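Local coordinates for protein proteolytically activated form of PPO4 Tyrosinase (Agaricus bisporus var. bisporus H97, PDB 4OUA) that oxidises monophenols and o-diphenols to reactive o-quinones at a two-copper centre, the initial step in making melanin pigments, at residues 166-169 with 170-173; 248-251 with 252-256; 287-290 with 291-295; 312-315 with 316-319; 329-332 with 333-336. All coordinates share one frame; numbering follows the deposited sequence.

Contact 1 of 5, residues 166-169 with 170-173; sequences LRYS and FHPI
Tyr168 and His171 converge on one acceptor, the side-chain oxygen OE1 of Gln43, which is hydrogen-bonded both to the hydroxyl of Tyr168 and to the backbone N of His171. The example illustrates how an irregular loop can be given shape by rings close together in sequence, for Tyr168, Phe170 and His171 form an aromatic cluster. The phenol ring meets the phenyl ring edge-to-face: the Tyr168 edge is turned to one face of Phe170, with centroids 5.1 Å apart and planes at 74°. Tyr168 CE2 makes the nearest touch, 3.7 Å from Phe170 CD2. His171 takes a first torsion (chi1 49°) that leaves its imidazole between its own N and carbonyl carbon. The ring therefore folds back towards Ser169, and one of its faces receives the Tyr168 hydroxyl, which lies 3.7 Å from His171 CD2. His171 NE2 is engaged with the carbonyl of Gln39. With a leucine replacing Tyr168, Gln43 OE1 would probably lose one of its two grips and the face of Phe170 the ring edge against it. The loop runs between strand 158-162 and helix 201-224, held to Thr189 and Lys187 by backbone bonds; Phe50 of helix 49-54 packs on both Tyr168 and Phe170, and Gln39 ends helix 25-39.

Contact 2 of 5, residues 248-251 with 252-256; sequences AVHD and DIHGF. With CU1 (copper (I) ion), chain D.
His250 and His254 turn their NE2 atoms onto one copper ion, each at 2.0 Å from the metal. The two nitrogens are close because both bind the metal, not through a hydrogen bond; His250 NE2 lies near the plane of the His254 ring, at its edge, while the ring planes stand at 76°. Water 1 is a further ligand, 2.3 Å from the copper, and His282 supplies the third histidine. One helical turn separates the pair, histidines four residues apart, at the second copper site of the type 3 centre of tyrosinases; all three histidines of this site are on helices, His250 and His254 on 246-258 and His282 on 277-295. His254 is also likely to contact substrate. His250 ND1 donates weakly to Asp251 OD1 at 3.2 Å, in addition to another partner close by in the chain, and His254 ND1 is bonded outside the two segments. Asp251 OD2 is hydrogen-bonded to His235 ND1, which gives this second-shell acid a fixed place beside the metal ligand. Several main-chain acceptors are met along the helix, some only weakly. Asp251 O takes a sound bond from Gly255 N at 3.2 Å, in the carbonyl plane, and a weak one from His254 N. Ala248 O accepts from Asp251 N, and His250 O has a long, weak partner in Ile253 N at 3.5 Å.

Contact 3 of 5, residues 287-290 with 291-295; sequences RHLS and LWQAL
Leu289 sends CG to the side remote from its own nitrogen (chi1 -176°), while Gln293 swings CG back beside its nitrogen (chi1 -70°); together the two torsions lay the amide of Gln293 against the leucine one turn earlier. Trp292 brings the CE3 edge of its six-membered ring to the same leucine. The setting is helix 277-295 of the tyrosinase helical core, the helix that also provides the copper ligand His282, and it exemplifies how a helix orders side chains three and four residues apart. Three sound backbone bonds, each between residues four apart, run from Leu291 N to Arg287 O, from Trp292 N to His288 O, at 2.7 Å, and from Gln293 N to Leu289 O; a weak one from Ala294 N to Ser290 O follows. Gln293 OE1 passes 3.6 Å from Leu289 CG, and Leu289 CD1 lies 4.1 Å from Trp292 CE3. The amide bridges outward, OE1 to Arg91 NH1 of helix 86-109 and NE2 to the carbonyl of Thr342. A leucine in place of Gln293 would probably leave Arg91 NH1 and Thr342 O each without this mate. Buried Arg287 is balanced by salt bridges to Asp132 and Asp353, and Trp292 NE1 is bonded to the carbonyl of Asn226. Arg287 and Leu291 run side by side in the same direction, which places Leu291 CD1 over one face of the guanidinium, 4.0 Å from Arg287 NH1.

Contact 4 of 5, residues 312-315 with 316-319; sequences GFAP and GTEL
Phe313 and Leu319 close the base of a loop whose apex is a type II beta turn from Ala314 to Thr317. The methyl CD2 of Leu319 sits over one face of the phenyl ring in a CH-pi contact, 3.5 Å from the Phe313 centroid and 24° off the ring normal, displaced somewhat towards the CD2-CE2 side. Leu319 CG follows behind it, 4.0 Å from Phe313 CG. Nearer the apex the backbones are joined through a single oxygen. Ala314 O accepts from Thr317 N at 3.1 Å, the bond that closes the turn, and from Thr317 OG1 at 3.0 Å, both donors reaching it from the same face of the carbonyl plane. The double grip follows from the threonine torsion (chi1 -62°), which sets OG1 beside its own backbone nitrogen and so beside the first donor. Residue choice matches the turn type in the textbook manner: Pro315 occupies its second position, and Gly316, with a positive phi of 110°, its third, where a side chain would be jammed against the preceding carbonyl. What positions this first shell is the short antiparallel pairing of strands 304-305 and 318-319: Leu319 bonds through its backbone to Gly304, and Gly316 and Thr317 to Glu306. Leu85, between the copper ligand His81 and helix 86-109, touches both Phe313 and Leu319; the pair stays remote from the copper, the Leu319 side chain about 10 Å from that of His81. Between ring and turn, the CB atoms of Phe313 and Thr317 stand 4.2 Å apart.

Contact 5 of 5, residues 329-332 with 333-336; sequences YETE and DKPW
Tyr329 and Pro335 lie side by side and point the same way, the pyrrolidine laid along the phenol. Pro335 CA is over one face of the ring, 3.8 Å from the Tyr329 centroid in a CH-pi contact, and Pro335 CG reaches the rim at 3.4 Å from Tyr329 CE2. A second such contact is formed by the next residues along each limb: Glu330 crosses Trp336 at a slant and sets its CG above the centre of the six-membered ring, 3.5 Å from that centroid and 20° off the normal. The extended glutamate chain carries the carboxylate onward, its plane turned 53° from the indole. The limbs that present these groups are joined as in a hairpin, with a single beta bridge between Tyr329 and Pro335. Lys334 O is the shared acceptor, taking Thr331 N at 3.3 Å on a lone pair, in the carbonyl plane, and the amide of Glu330 weakly. Across the bend, Thr331 OG1 accepts weak bonds from Asp333 N at 3.4 Å and Lys334 N at 3.3 Å, in the manner of an ST turn; a chi1 of 67° turns the oxygen to them. The polar ends of both rings find partners beyond the loop, Tyr329 OH in Glu326 and Trp336 NE1 in the carbonyl of Thr5. The chemistry is thus divided: carbon-hydrogen groups of proline and glutamate meet the aromatic faces, while the charged tips stay apart, Glu330 OE2 and Lys334 NZ being 6.4 Å from each other, so that any attraction between them is likely to be diffuse.

The five contacts differ in burial and in chemistry. Contact 3 is the buried one and contact 2 is partly buried; they belong to successive helices, 246-258 and 277-295, with nearest atoms about 5 Å apart, yet contact 2 is organised by copper, contact 3 by helix packing with buried polar groups paired to other elements. Contacts 1 and 5 are partly buried loops built on aromatic rings, about 22 Å apart at their nearest atoms: contact 1 relies on ring against ring, contact 5 on aliphatic groups over ring faces. Contact 4, at the surface, depends on a backbone turn and one leucine-phenylalanine contact, and its nearest atoms are about 8 Å from contact 5.

Contact 1 of 5, residues 166-169 with 170-173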
loop_
_atom_site.group_PDB
_atom_site.type_symbol
_atom_site.label_atom_id
_atom_site.label_comp_id
_atom_site.label_asym_id
_atom_site.label_seq_id
_atom_site.Cartn_x
_atom_site.Cartn_y
_atom_site.Cartn_z
ATOM N N LEU A 166 -2.625 -6.565 -12.714
ATOM C CA LEU A 166 -2.580 -5.498 -13.709
ATOM C C LEU A 166 -3.661 -4.442 -13.489
ATOM O O LEU A 166 -3.386 -3.244 -13.527
ATOM C CB LEU A 166 -2.710 -6.076 -15.120
ATOM C CG LEU A 166 -1.541 -6.922 -15.629
ATOM C CD1 LEU A 166 -1.719 -7.242 -17.102
ATOM C CD2 LEU A 166 -0.217 -6.217 -15.392
ATOM N N ARG A 167 -4.890 -4.886 -13.253
ATOM C CA ARG A 167 -6.016 -3.966 -13.172
ATOM C C ARG A 167 -7.188 -4.557 -12.399
ATOM O O ARG A 167 -7.330 -5.776 -12.309
ATOM C CB ARG A 167 -6.474 -3.582 -14.580
ATOM C CG ARG A 167 -6.998 -4.767 -15.384
ATOM C CD ARG A 167 -7.230 -4.412 -16.840
ATOM N NE ARG A 167 -5.993 -4.044 -17.522
ATOM C CZ ARG A 167 -5.173 -4.909 -18.110
ATOM N NH1 ARG A 167 -5.451 -6.207 -18.095
ATOM N NH2 ARG A 167 -4.071 -4.479 -18.710
ATOM N N TYR A 168 -8.024 -3.687 -11.841
ATOM C CA TYR A 168 -9.278 -4.118 -11.235
ATOM C C TYR A 168 -10.445 -3.809 -12.164
ATOM O O TYR A 168 -10.501 -2.736 -12.769
ATOM C CB TYR A 168 -9.499 -3.444 -9.880
ATOM C CG TYR A 168 -10.893 -3.650 -9.331
ATOM C CD1 TYR A 168 -11.308 -4.900 -8.888
ATOM C CD2 TYR A 168 -11.796 -2.599 -9.262
ATOM C CE1 TYR A 168 -12.583 -5.097 -8.389
ATOM C CE2 TYR A 168 -13.074 -2.786 -8.764
ATOM C CZ TYR A 168 -13.461 -4.037 -8.328
ATOM O OH TYR A 168 -14.730 -4.229 -7.832
ATOM N N SER A 169 -11.373 -4.752 -12.279
ATOM C CA SER A 169 -12.559 -4.553 -13.100
ATOM C C SER A 169 -13.751 -4.185 -12.228
ATOM O O SER A 169 -14.193 -4.983 -11.403
ATOM C CB SER A 169 -12.870 -5.808 -13.919
ATOM O OG SER A 169 -11.791 -6.148 -14.774
ATOM N N PHE A 170 -14.264 -2.971 -12.405
ATOM C CA PHE A 170 -15.424 -2.521 -11.647
ATOM C C PHE A 170 -16.671 -3.305 -12.044
ATOM O O PHE A 170 -16.892 -3.587 -13.223
ATOM C CB PHE A 170 -15.657 -1.023 -11.850
ATOM C CG PHE A 170 -14.597 -0.152 -11.235
ATOM C CD1 PHE A 170 -13.475 0.217 -11.959
ATOM C CD2 PHE A 170 -14.725 0.300 -9.931
ATOM C CE1 PHE A 170 -12.501 1.019 -11.393
ATOM C CE2 PHE A 170 -13.754 1.101 -9.360
ATOM C CZ PHE A 170 -12.640 1.461 -10.091
ATOM N N HIS A 171 -17.481 -3.657 -11.051
ATOM C CA HIS A 171 -18.721 -4.383 -11.288
ATOM C C HIS A 171 -19.755 -4.061 -10.214
ATOM O O HIS A 171 -19.871 -4.772 -9.216
ATOM C CB HIS A 171 -18.460 -5.892 -11.346
ATOM C CG HIS A 171 -17.629 -6.408 -10.210
ATOM N ND1 HIS A 171 -18.163 -6.726 -8.981
ATOM C CD2 HIS A 171 -16.301 -6.657 -10.120
ATOM C CE1 HIS A 171 -17.202 -7.151 -8.183
ATOM N NE2 HIS A 171 -16.061 -7.118 -8.849
ATOM N N PRO A 172 -20.515 -2.978 -10.420
ATOM C CA PRO A 172 -20.378 -2.114 -11.593
ATOM C C PRO A 172 -19.496 -0.902 -11.314
ATOM O O PRO A 172 -18.881 -0.823 -10.250
ATOM C CB PRO A 172 -21.816 -1.683 -11.857
ATOM C CG PRO A 172 -22.395 -1.568 -10.474
ATOM C CD PRO A 172 -21.694 -2.610 -9.615
ATOM N N ILE A 173 -19.436 0.026 -12.263
ATOM C CA ILE A 173 -18.815 1.316 -12.006
ATOM C C ILE A 173 -19.706 2.074 -11.034
ATOM O O ILE A 173 -20.815 2.472 -11.386
ATOM C CB ILE A 173 -18.617 2.135 -13.294
ATOM C CG1 ILE A 173 -17.675 1.406 -14.253
ATOM C CG2 ILE A 173 -18.078 3.519 -12.967
ATOM C CD1 ILE A 173 -17.444 2.141 -15.553
#

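Contact 2 of 5, residues 248-251 with 252-256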
loop_
_atom_site.group_PDB
_atom_site.type_symbol
_atom_site.label_atom_id
_atom_site.label_comp_id
_atom_site.label_asym_id
_atom_site.label_seq_id
_atom_site.Cartn_x
_atom_site.Cartn_y
_atom_site.Cartn_z
ATOM N N ALA A 248 6.141 13.216 -0.220
ATOM C CA ALA A 248 6.591 13.892 -1.432
ATOM C C ALA A 248 7.241 12.903 -2.395
ATOM O O ALA A 248 6.911 12.869 -3.581
ATOM C CB ALA A 248 7.558 15.011 -1.086
ATOM N N VAL A 249 8.163 12.100 -1.871
ATOM C CA VAL A 249 8.817 11.055 -2.649
ATOM C C VAL A 249 7.803 10.007 -3.088
ATOM O O VAL A 249 7.942 9.382 -4.142
ATOM C CB VAL A 249 9.939 10.375 -1.840
ATOM C CG1 VAL A 249 10.585 9.263 -2.650
ATOM C CG2 VAL A 249 10.976 11.402 -1.407
ATOM N N HIS A 250 6.746 9.838 -2.225
ATOM C CA HIS A 250 5.675 8.882 -2.469
ATOM C C HIS A 250 4.766 9.319 -3.617
ATOM O O HIS A 250 4.184 8.486 -4.314
ATOM C CB HIS A 250 4.861 8.688 -1.187
ATOM C CG HIS A 250 3.410 8.407 -1.423
ATOM N ND1 HIS A 250 2.451 9.397 -1.433
ATOM C CD2 HIS A 250 2.753 7.246 -1.648
ATOM C CE1 HIS A 250 1.267 8.857 -1.661
ATOM N NE2 HIS A 250 1.423 7.553 -1.801
ATOM N N ASP A 251 4.656 10.623 -3.815
ATOM C CA ASP A 251 3.773 11.178 -4.839
ATOM C C ASP A 251 4.264 10.878 -6.251
ATOM O O ASP A 251 3.461 10.699 -7.166
ATOM C CB ASP A 251 3.627 12.690 -4.658
ATOM C CG ASP A 251 2.906 13.058 -3.378
ATOM O OD1 ASP A 251 2.123 12.226 -2.873
ATOM O OD2 ASP A 251 3.121 14.184 -2.880
ATOM N N ASP A 252 5.580 10.827 -6.425
ATOM C CA ASP A 252 6.177 10.609 -7.741
ATOM C C ASP A 252 5.763 9.275 -8.357
ATOM O O ASP A 252 5.645 9.157 -9.576
ATOM C CB ASP A 252 7.704 10.687 -7.655
ATOM C CG ASP A 252 8.204 12.098 -7.399
ATOM O OD1 ASP A 252 7.474 12.884 -6.758
ATOM O OD2 ASP A 252 9.329 12.421 -7.838
ATOM N N ILE A 253 5.544 8.270 -7.517
ATOM C CA ILE A 253 5.186 6.944 -8.011
ATOM C C ILE A 253 3.748 6.906 -8.514
ATOM O O ILE A 253 3.434 6.177 -9.453
ATOM C CB ILE A 253 5.372 5.864 -6.933
ATOM C CG1 ILE A 253 6.801 5.896 -6.387
ATOM C CG2 ILE A 253 5.045 4.491 -7.500
ATOM C CD1 ILE A 253 7.859 5.675 -7.445
ATOM N N HIS A 254 2.886 7.680 -7.898
ATOM C CA HIS A 254 1.503 7.785 -8.354
ATOM C C HIS A 254 1.448 8.490 -9.703
ATOM O O HIS A 254 0.632 8.151 -10.559
ATOM C CB HIS A 254 0.642 8.526 -7.328
ATOM C CG HIS A 254 0.257 7.691 -6.146
ATOM N ND1 HIS A 254 -0.660 6.666 -6.227
ATOM C CD2 HIS A 254 0.664 7.732 -4.855
ATOM C CE1 HIS A 254 -0.800 6.109 -5.036
ATOM N NE2 HIS A 254 -0.006 6.734 -4.187
ATOM N N GLY A 255 2.313 9.482 -9.891
ATOM C CA GLY A 255 2.387 10.218 -11.138
ATOM C C GLY A 255 2.926 9.380 -12.280
ATOM O O GLY A 255 2.383 9.402 -13.383
ATOM N N PHE A 256 3.998 8.642 -12.014
ATOM C CA PHE A 256 4.627 7.805 -13.031
ATOM C C PHE A 256 3.651 6.788 -13.606
ATOM O O PHE A 256 3.625 6.551 -14.812
ATOM C CB PHE A 256 5.843 7.074 -12.453
ATOM C CG PHE A 256 6.978 7.981 -12.072
ATOM C CD1 PHE A 256 7.034 9.283 -12.541
ATOM C CD2 PHE A 256 7.994 7.529 -11.246
ATOM C CE1 PHE A 256 8.078 10.115 -12.190
ATOM C CE2 PHE A 256 9.040 8.356 -10.893
ATOM C CZ PHE A 256 9.082 9.650 -11.365
HETATM CU CU CU1 D . -0.397 6.931 -2.243
HETATM O O HOH W 1 -2.088 8.205 -1.424
#

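Contact 3 of 5, residues 287-290 with 291-295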
loop_
_atom_site.group_PDB
_atom_site.type_symbol
_atom_site.label_atom_id
_atom_site.label_comp_id
_atom_site.label_asym_id
_atom_site.label_seq_id
_atom_site.Cartn_x
_atom_site.Cartn_y
_atom_site.Cartn_z
ATOM N N ARG A 287 7.741 0.379 4.334
ATOM C CA ARG A 287 9.081 -0.138 4.584
ATOM C C ARG A 287 10.058 1.009 4.798
ATOM O O ARG A 287 10.995 0.904 5.588
ATOM C CB ARG A 287 9.552 -1.023 3.429
ATOM C CG ARG A 287 10.865 -1.740 3.704
ATOM C CD ARG A 287 11.251 -2.655 2.557
ATOM N NE ARG A 287 11.746 -1.904 1.409
ATOM C CZ ARG A 287 13.032 -1.777 1.100
ATOM N NH1 ARG A 287 13.956 -2.359 1.851
ATOM N NH2 ARG A 287 13.393 -1.073 0.039
ATOM N N HIS A 288 9.831 2.104 4.078
ATOM C CA HIS A 288 10.634 3.307 4.237
ATOM C C HIS A 288 10.492 3.841 5.656
ATOM O O HIS A 288 11.471 4.246 6.283
ATOM C CB HIS A 288 10.217 4.374 3.221
ATOM C CG HIS A 288 10.614 4.057 1.814
ATOM N ND1 HIS A 288 10.154 4.774 0.730
ATOM C CD2 HIS A 288 11.437 3.105 1.311
ATOM C CE1 HIS A 288 10.673 4.277 -0.379
ATOM N NE2 HIS A 288 11.454 3.263 -0.054
ATOM N N LEU A 289 9.260 3.828 6.155
ATOM C CA LEU A 289 8.981 4.269 7.514
ATOM C C LEU A 289 9.722 3.402 8.526
ATOM O O LEU A 289 10.265 3.909 9.506
ATOM C CB LEU A 289 7.477 4.238 7.785
ATOM C CG LEU A 289 7.021 4.772 9.141
ATOM C CD1 LEU A 289 7.482 6.206 9.326
ATOM C CD2 LEU A 289 5.511 4.671 9.263
ATOM N N SER A 290 9.748 2.095 8.280
ATOM C CA SER A 290 10.460 1.163 9.150
ATOM C C SER A 290 11.962 1.426 9.121
ATOM O O SER A 290 12.621 1.410 10.159
ATOM C CB SER A 290 10.174 -0.285 8.746
ATOM O OG SER A 290 8.821 -0.630 8.982
ATOM N N LEU A 291 12.494 1.667 7.925
ATOM C CA LEU A 291 13.916 1.954 7.758
ATOM C C LEU A 291 14.286 3.286 8.400
ATOM O O LEU A 291 15.311 3.401 9.073
ATOM C CB LEU A 291 14.293 1.968 6.276
ATOM C CG LEU A 291 14.342 0.619 5.560
ATOM C CD1 LEU A 291 14.773 0.799 4.113
ATOM C CD2 LEU A 291 15.276 -0.337 6.281
ATOM N N TRP A 292 13.442 4.287 8.182
ATOM C CA TRP A 292 13.652 5.612 8.752
ATOM C C TRP A 292 13.634 5.556 10.277
ATOM O O TRP A 292 14.405 6.252 10.938
ATOM C CB TRP A 292 12.591 6.584 8.237
ATOM C CG TRP A 292 12.617 7.919 8.903
ATOM C CD1 TRP A 292 13.353 9.007 8.533
ATOM C CD2 TRP A 292 11.865 8.316 10.055
ATOM N NE1 TRP A 292 13.108 10.056 9.387
ATOM C CE2 TRP A 292 12.200 9.658 10.329
ATOM C CE3 TRP A 292 10.944 7.666 10.882
ATOM C CZ2 TRP A 292 11.644 10.360 11.396
ATOM C CZ3 TRP A 292 10.394 8.366 11.940
ATOM C CH2 TRP A 292 10.746 9.699 12.187
ATOM N N GLN A 293 12.754 4.724 10.828
ATOM C CA GLN A 293 12.681 4.533 12.274
ATOM C C GLN A 293 14.002 4.011 12.828
ATOM O O GLN A 293 14.384 4.336 13.951
ATOM C CB GLN A 293 11.550 3.567 12.639
ATOM C CG GLN A 293 10.151 4.114 12.420
ATOM C CD GLN A 293 9.078 3.082 12.706
ATOM O OE1 GLN A 293 8.195 2.841 11.881
ATOM N NE2 GLN A 293 9.150 2.462 13.878
ATOM N N ALA A 294 14.693 3.202 12.034
ATOM C CA ALA A 294 15.971 2.636 12.446
ATOM C C ALA A 294 17.038 3.721 12.560
ATOM O O ALA A 294 17.917 3.653 13.419
ATOM C CB ALA A 294 16.410 1.558 11.471
ATOM N N LEU A 295 16.954 4.724 11.692
ATOM C CA LEU A 295 17.917 5.819 11.698
ATOM C C LEU A 295 17.548 6.885 12.723
ATOM O O LEU A 295 18.422 7.467 13.363
ATOM C CB LEU A 295 18.024 6.452 10.307
ATOM C CG LEU A 295 18.531 5.558 9.174
ATOM C CD1 LEU A 295 18.649 6.353 7.883
ATOM C CD2 LEU A 295 19.864 4.920 9.538
#

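Contact 4 of 5, residues 312-315 with 316-319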
loop_
_atom_site.group_PDB
_atom_site.type_symbol
_atom_site.label_atom_id
_atom_site.label_comp_id
_atom_site.label_asym_id
_atom_site.label_seq_id
_atom_site.Cartn_x
_atom_site.Cartn_y
_atom_site.Cartn_z
ATOM N N GLY A 312 -12.160 11.473 8.317
ATOM C CA GLY A 312 -11.834 11.339 9.724
ATOM C C GLY A 312 -11.740 12.699 10.386
ATOM O O GLY A 312 -12.178 12.881 11.522
ATOM N N PHE A 313 -11.171 13.661 9.666
ATOM C CA PHE A 313 -10.963 14.998 10.209
ATOM C C PHE A 313 -11.361 16.088 9.221
ATOM O O PHE A 313 -10.928 16.081 8.069
ATOM C CB PHE A 313 -9.501 15.191 10.613
ATOM C CG PHE A 313 -8.926 14.042 11.385
ATOM C CD1 PHE A 313 -9.220 13.877 12.728
ATOM C CD2 PHE A 313 -8.086 13.130 10.769
ATOM C CE1 PHE A 313 -8.689 12.820 13.444
ATOM C CE2 PHE A 313 -7.551 12.073 11.476
ATOM C CZ PHE A 313 -7.853 11.917 12.817
ATOM N N ALA A 314 -12.181 17.027 9.680
ATOM C CA ALA A 314 -12.544 18.183 8.874
ATOM C C ALA A 314 -11.377 19.163 8.817
ATOM O O ALA A 314 -10.528 19.172 9.708
ATOM C CB ALA A 314 -13.783 18.858 9.433
ATOM N N PRO A 315 -11.335 19.995 7.766
ATOM C CA PRO A 315 -10.234 20.945 7.568
ATOM C C PRO A 315 -10.116 21.947 8.714
ATOM O O PRO A 315 -11.074 22.657 9.013
ATOM C CB PRO A 315 -10.608 21.649 6.259
ATOM C CG PRO A 315 -12.085 21.479 6.145
ATOM C CD PRO A 315 -12.378 20.136 6.738
ATOM N N GLY A 316 -8.947 21.991 9.348
ATOM C CA GLY A 316 -8.712 22.903 10.451
ATOM C C GLY A 316 -8.587 22.193 11.785
ATOM O O GLY A 316 -8.124 22.773 12.767
ATOM N N THR A 317 -9.005 20.932 11.822
ATOM C CA THR A 317 -8.906 20.135 13.037
ATOM C C THR A 317 -7.447 19.900 13.411
ATOM O O THR A 317 -6.601 19.711 12.538
ATOM C CB THR A 317 -9.616 18.776 12.881
ATOM O OG1 THR A 317 -11.014 18.985 12.645
ATOM C CG2 THR A 317 -9.441 17.933 14.136
ATOM N N GLU A 318 -7.153 19.924 14.708
ATOM C CA GLU A 318 -5.807 19.639 15.190
ATOM C C GLU A 318 -5.603 18.136 15.342
ATOM O O GLU A 318 -6.472 17.431 15.854
ATOM C CB GLU A 318 -5.547 20.347 16.520
ATOM C CG GLU A 318 -5.280 21.838 16.389
ATOM C CD GLU A 318 -3.911 22.135 15.802
ATOM O OE1 GLU A 318 -2.987 21.320 16.008
ATOM O OE2 GLU A 318 -3.761 23.181 15.134
ATOM N N LEU A 319 -4.453 17.648 14.889
ATOM C CA LEU A 319 -4.166 16.219 14.929
ATOM C C LEU A 319 -2.839 15.917 15.617
ATOM O O LEU A 319 -1.846 16.613 15.409
ATOM C CB LEU A 319 -4.161 15.635 13.514
ATOM C CG LEU A 319 -5.510 15.464 12.811
ATOM C CD1 LEU A 319 -6.171 16.799 12.526
ATOM C CD2 LEU A 319 -5.331 14.684 11.529
#

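Contact 5 of 5, residues 329-332 with 333-336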
loop_
_atom_site.group_PDB
_atom_site.type_symbol
_atom_site.label_atom_id
_atom_site.label_comp_id
_atom_site.label_asym_id
_atom_site.label_seq_id
_atom_site.Cartn_x
_atom_site.Cartn_y
_atom_site.Cartn_z
ATOM N N TYR A 329 -9.648 0.113 13.597
ATOM C CA TYR A 329 -9.869 -0.125 15.021
ATOM C C TYR A 329 -9.055 -1.296 15.564
ATOM O O TYR A 329 -8.971 -2.353 14.938
ATOM C CB TYR A 329 -11.355 -0.369 15.290
ATOM C CG TYR A 329 -12.183 0.892 15.359
ATOM C CD1 TYR A 329 -12.443 1.640 14.219
ATOM C CD2 TYR A 329 -12.713 1.330 16.566
ATOM C CE1 TYR A 329 -13.203 2.794 14.279
ATOM C CE2 TYR A 329 -13.474 2.480 16.636
ATOM C CZ TYR A 329 -13.715 3.209 15.491
ATOM O OH TYR A 329 -14.472 4.355 15.557
ATOM N N GLU A 330 -8.461 -1.097 16.738
ATOM C CA GLU A 330 -7.733 -2.155 17.428
ATOM C C GLU A 330 -8.697 -3.252 17.865
ATOM O O GLU A 330 -8.411 -4.440 17.725
ATOM C CB GLU A 330 -6.988 -1.596 18.639
ATOM C CG GLU A 330 -6.135 -0.376 18.339
ATOM C CD GLU A 330 -5.516 0.222 19.589
ATOM O OE1 GLU A 330 -4.922 1.318 19.495
ATOM O OE2 GLU A 330 -5.627 -0.404 20.666
ATOM N N THR A 331 -9.840 -2.836 18.403
ATOM C CA THR A 331 -10.902 -3.758 18.784
ATOM C C THR A 331 -12.247 -3.215 18.310
ATOM O O THR A 331 -12.300 -2.322 17.467
ATOM C CB THR A 331 -10.944 -3.989 20.308
ATOM O OG1 THR A 331 -11.341 -2.782 20.970
ATOM C CG2 THR A 331 -9.580 -4.420 20.821
ATOM N N GLU A 332 -13.331 -3.755 18.856
ATOM C CA GLU A 332 -14.669 -3.310 18.487
ATOM C C GLU A 332 -14.933 -1.866 18.905
ATOM O O GLU A 332 -15.655 -1.138 18.222
ATOM C CB GLU A 332 -15.725 -4.228 19.108
ATOM C CG GLU A 332 -15.789 -5.619 18.499
ATOM C CD GLU A 332 -16.162 -5.595 17.030
ATOM O OE1 GLU A 332 -16.994 -6.429 16.611
ATOM O OE2 GLU A 332 -15.622 -4.742 16.294
ATOM N N ASP A 333 -14.344 -1.452 20.023
ATOM C CA ASP A 333 -14.650 -0.147 20.602
ATOM C C ASP A 333 -13.439 0.780 20.672
ATOM O O ASP A 333 -13.557 1.929 21.100
ATOM C CB ASP A 333 -15.242 -0.321 22.003
ATOM C CG ASP A 333 -16.509 -1.156 22.003
ATOM O OD1 ASP A 333 -17.253 -1.113 21.000
ATOM O OD2 ASP A 333 -16.763 -1.856 23.007
ATOM N N LYS A 334 -12.280 0.288 20.250
ATOM C CA LYS A 334 -11.047 1.061 20.357
ATOM C C LYS A 334 -10.435 1.358 18.993
ATOM O O LYS A 334 -9.973 0.449 18.303
ATOM C CB LYS A 334 -10.032 0.322 21.233
ATOM C CG LYS A 334 -10.561 -0.039 22.612
ATOM C CD LYS A 334 -9.702 -1.103 23.278
ATOM C CE LYS A 334 -10.373 -1.644 24.532
ATOM N NZ LYS A 334 -9.607 -2.771 25.134
ATOM N N PRO A 335 -10.436 2.639 18.596
ATOM C CA PRO A 335 -9.796 3.078 17.353
ATOM C C PRO A 335 -8.276 2.995 17.446
ATOM O O PRO A 335 -7.728 3.038 18.548
ATOM C CB PRO A 335 -10.252 4.538 17.211
ATOM C CG PRO A 335 -11.426 4.678 18.128
ATOM C CD PRO A 335 -11.157 3.738 19.258
ATOM N N TRP A 336 -7.606 2.872 16.305
ATOM C CA TRP A 336 -6.149 2.870 16.277
ATOM C C TRP A 336 -5.592 4.272 16.504
ATOM O O TRP A 336 -6.251 5.271 16.214
ATOM C CB TRP A 336 -5.632 2.316 14.948
ATOM C CG TRP A 336 -5.452 0.830 14.940
ATOM C CD1 TRP A 336 -6.254 -0.093 14.335
ATOM C CD2 TRP A 336 -4.397 0.094 15.569
ATOM N NE1 TRP A 336 -5.765 -1.358 14.548
ATOM C CE2 TRP A 336 -4.625 -1.272 15.305
ATOM C CE3 TRP A 336 -3.283 0.455 16.333
ATOM C CZ2 TRP A 336 -3.781 -2.275 15.774
ATOM C CZ3 TRP A 336 -2.445 -0.542 16.800
ATOM C CH2 TRP A 336 -2.699 -1.891 16.519
#